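Local coordinates for protein glutathione reductase (Bartonella henselae, PDB 3O0H) that probably catalyses the NADPH-dependent reduction of glutathione disulfide to glutathione, using a bound FAD, at residues D311-T316 and V345-E350. Residues are numbered along the deposited sequence; the frame is centred on the assembly and turned at random.
Sequences DEKMTT and VKNAFE
Asn347, near the C-terminal end of helix 334-349, lays its carboxamide against Lys313, which sits within a type I beta turn running from Asp311 to Met314. The turn belongs to the loop that leads into strand 321-323, an outer strand of the parallel sheet in the FAD-binding, Rossmann-like part of the enzyme, so the contact joins that loop to the helix that follows the strand. Along the helix, Val345 and Phe349 pack on Leu44 and Ala45 of helix 36-47, and Ala348 touches Trp322 of strand 321-323, as does Thr315. Between them, Asn347 carries the contact. With its CG anti to the carbonyl carbon (chi1 -77°), the amide extends to the loop, and the Asn347 and Lys313 side chains cross at about a right angle. The Asn347 ND2 lies 3.5 Å from Lys313 CA, while its OD1 rests 3.8 Å from Lys313 CG, a van der Waals fit against the root of the lysine. ND2 donates a hydrogen bond to Thr354 O, and Glu312 O accepts from the hydroxyl of Thr355, so Thr354 and Thr355, a few residues past the helix end, bond to both segments. Glu350 then leaves the helical conformation. The lysine chain, bent at chi2 and chi4, carries its amine away from the helix to a salt bridge, Lys313 NZ to Glu312 OE2 3.3 Å, whose hydrogen bond is weak. At the start of the beta turn, Asp311 forms an Asx turn: Asp311 OD1 receives Lys313 N at 2.9 Å and Thr315 N, also at 2.9 Å, from opposite faces of the carboxylate.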
ATOM      1  N   ASP B 311      27.313  14.692  18.704  1.00 16.44           N
ATOM      2  CA  ASP B 311      27.966  15.063  17.486  1.00 18.47           C
ATOM      3  C   ASP B 311      27.507  14.100  16.400  1.00 18.32           C
ATOM      4  O   ASP B 311      26.610  13.312  16.605  1.00 17.08           O
ATOM      5  CB  ASP B 311      29.486  15.144  17.652  1.00 19.49           C
ATOM      6  CG  ASP B 311      30.165  13.810  17.988  1.00 19.84           C
ATOM      7  OD1 ASP B 311      29.581  12.731  17.911  1.00 16.91           O
ATOM      8  OD2 ASP B 311      31.362  13.852  18.290  1.00 21.48           O
ATOM      9  N   GLU B 312      28.154  14.193  15.262  1.00 20.99           N
ATOM     10  CA  GLU B 312      27.860  13.350  14.132  1.00 23.16           C
ATOM     11  C   GLU B 312      28.165  11.867  14.332  1.00 22.64           C
ATOM     12  O   GLU B 312      27.761  11.053  13.493  1.00 24.36           O
ATOM     13  CB  GLU B 312      28.561  13.914  12.870  1.00 25.06           C
ATOM     14  CG  GLU B 312      30.065  14.084  12.934  1.00 32.04           C
ATOM     15  CD  GLU B 312      30.551  15.201  13.901  1.00 38.10           C
ATOM     16  OE1 GLU B 312      29.819  16.201  14.169  1.00 42.70           O
ATOM     17  OE2 GLU B 312      31.666  15.046  14.420  1.00 41.22           O
ATOM     18  N   LYS B 313      28.852  11.501  15.418  1.00 21.66           N
ATOM     19  CA  LYS B 313      29.087  10.093  15.722  1.00 21.61           C
ATOM     20  C   LYS B 313      28.203   9.614  16.915  1.00 19.48           C
ATOM     21  O   LYS B 313      28.352   8.489  17.423  1.00 19.04           O
ATOM     22  CB  LYS B 313      30.562   9.873  15.985  1.00 23.59           C
ATOM     23  CG  LYS B 313      31.454  10.170  14.749  1.00 28.71           C
ATOM     24  CD  LYS B 313      32.585  11.143  15.097  1.00 35.83           C
ATOM     25  CE  LYS B 313      33.459  11.505  13.889  1.00 40.85           C
ATOM     26  NZ  LYS B 313      32.795  12.366  12.837  1.00 44.54           N
ATOM     27  N   MET B 314      27.239  10.447  17.297  1.00 17.70           N
ATOM     28  CA  MET B 314      26.337  10.183  18.433  1.00 15.85           C
ATOM     29  C   MET B 314      27.068  10.322  19.804  1.00 14.98           C
ATOM     30  O   MET B 314      26.540   9.888  20.845  1.00 12.60           O
ATOM     31  CB  MET B 314      25.641   8.809  18.339  1.00 16.03           C
ATOM     32  CG  MET B 314      25.009   8.466  16.992  1.00 19.10           C
ATOM     33  SD  MET B 314      23.938   9.779  16.479  1.00 20.84           S
ATOM     34  CE  MET B 314      22.599   9.615  17.586  1.00 14.95           C
ATOM     35  N   THR B 315      28.222  10.983  19.796  1.00 15.93           N
ATOM     36  CA  THR B 315      29.031  11.193  21.011  1.00 16.34           C
ATOM     37  C   THR B 315      28.574  12.474  21.713  1.00 15.01           C
ATOM     38  O   THR B 315      28.385  13.547  21.086  1.00 13.62           O
ATOM     39  CB  THR B 315      30.544  11.386  20.712  1.00 18.59           C
ATOM     40  OG1 THR B 315      30.923  10.681  19.520  1.00 21.36           O
ATOM     41  CG2 THR B 315      31.438  10.886  21.911  1.00 17.98           C
ATOM     42  N   THR B 316      28.462  12.376  23.021  1.00 14.74           N
ATOM     43  CA  THR B 316      28.369  13.576  23.866  1.00 14.80           C
ATOM     44  C   THR B 316      29.712  14.332  23.917  1.00 16.09           C
ATOM     45  O   THR B 316      30.731  13.950  23.285  1.00 15.80           O
ATOM     46  CB  THR B 316      27.869  13.246  25.322  1.00 14.03           C
ATOM     47  OG1 THR B 316      28.939  12.680  26.088  1.00 13.90           O
ATOM     48  CG2 THR B 316      26.637  12.257  25.297  1.00 11.56           C
ATOM     49  N   VAL B 345      26.807   1.886  17.183  1.00 17.70           N
ATOM     50  CA  VAL B 345      27.573   0.647  17.260  1.00 19.38           C
ATOM     51  C   VAL B 345      28.758   0.632  16.286  1.00 21.72           C
ATOM     52  O   VAL B 345      29.872   0.244  16.664  1.00 22.32           O
ATOM     53  CB  VAL B 345      26.714  -0.610  17.096  1.00 20.32           C
ATOM     54  CG1 VAL B 345      27.618  -1.860  17.135  1.00 24.30           C
ATOM     55  CG2 VAL B 345      25.647  -0.687  18.206  1.00 19.39           C
ATOM     56  N   LYS B 346      28.525   1.063  15.060  1.00 22.43           N
ATOM     57  CA  LYS B 346      29.601   1.265  14.062  1.00 24.62           C
ATOM     58  C   LYS B 346      30.714   2.236  14.561  1.00 25.72           C
ATOM     59  O   LYS B 346      31.889   1.914  14.517  1.00 28.65           O
ATOM     60  CB  LYS B 346      28.989   1.745  12.729  1.00 23.93           C
ATOM     61  N   ASN B 347      30.352   3.403  15.073  1.00 25.48           N
ATOM     62  CA  ASN B 347      31.353   4.393  15.522  1.00 25.14           C
ATOM     63  C   ASN B 347      32.134   4.009  16.780  1.00 25.59           C
ATOM     64  O   ASN B 347      33.354   4.208  16.868  1.00 25.30           O
ATOM     65  CB  ASN B 347      30.637   5.732  15.757  1.00 24.55           C
ATOM     66  CG  ASN B 347      30.337   6.446  14.455  1.00 26.27           C
ATOM     67  OD1 ASN B 347      31.205   6.551  13.626  1.00 33.70           O
ATOM     68  ND2 ASN B 347      29.119   6.914  14.274  1.00 28.32           N
ATOM     69  N   ALA B 348      31.436   3.464  17.771  1.00 23.99           N
ATOM     70  CA  ALA B 348      32.057   3.223  19.076  1.00 24.76           C
ATOM     71  C   ALA B 348      33.012   2.045  19.014  1.00 27.09           C
ATOM     72  O   ALA B 348      34.044   2.038  19.687  1.00 27.06           O
ATOM     73  CB  ALA B 348      30.997   2.953  20.097  1.00 23.07           C
ATOM     74  N   PHE B 349      32.646   1.055  18.215  1.00 28.57           N
ATOM     75  CA  PHE B 349      33.393  -0.194  18.164  1.00 32.14           C
ATOM     76  C   PHE B 349      34.137  -0.439  16.831  1.00 35.53           C
ATOM     77  O   PHE B 349      34.808  -1.469  16.668  1.00 37.88           O
ATOM     78  CB  PHE B 349      32.427  -1.337  18.487  1.00 32.28           C
ATOM     79  CG  PHE B 349      31.747  -1.175  19.815  1.00 28.28           C
ATOM     80  CD1 PHE B 349      32.492  -1.202  20.984  1.00 30.30           C
ATOM     81  CD2 PHE B 349      30.383  -0.955  19.894  1.00 28.68           C
ATOM     82  CE1 PHE B 349      31.886  -1.032  22.237  1.00 27.21           C
ATOM     83  CE2 PHE B 349      29.744  -0.776  21.134  1.00 27.61           C
ATOM     84  CZ  PHE B 349      30.513  -0.808  22.313  1.00 27.55           C
ATOM     85  N   GLU B 350      34.049   0.489  15.882  1.00 36.56           N
ATOM     86  CA  GLU B 350      34.779   0.320  14.602  1.00 40.01           C
ATOM     87  C   GLU B 350      35.471   1.625  14.158  1.00 40.78           C
ATOM     88  O   GLU B 350      35.293   2.701  14.754  1.00 38.20           O
ATOM     89  CB  GLU B 350      33.839  -0.219  13.511  1.00 41.02           C
ATOM     90  CG  GLU B 350      33.415  -1.691  13.695  1.00 44.82           C
ATOM     91  CD  GLU B 350      31.919  -1.944  13.477  1.00 47.25           C
ATOM     92  OE1 GLU B 350      31.357  -1.503  12.435  1.00 47.92           O
ATOM     93  OE2 GLU B 350      31.295  -2.591  14.368  1.00 51.62           O
TER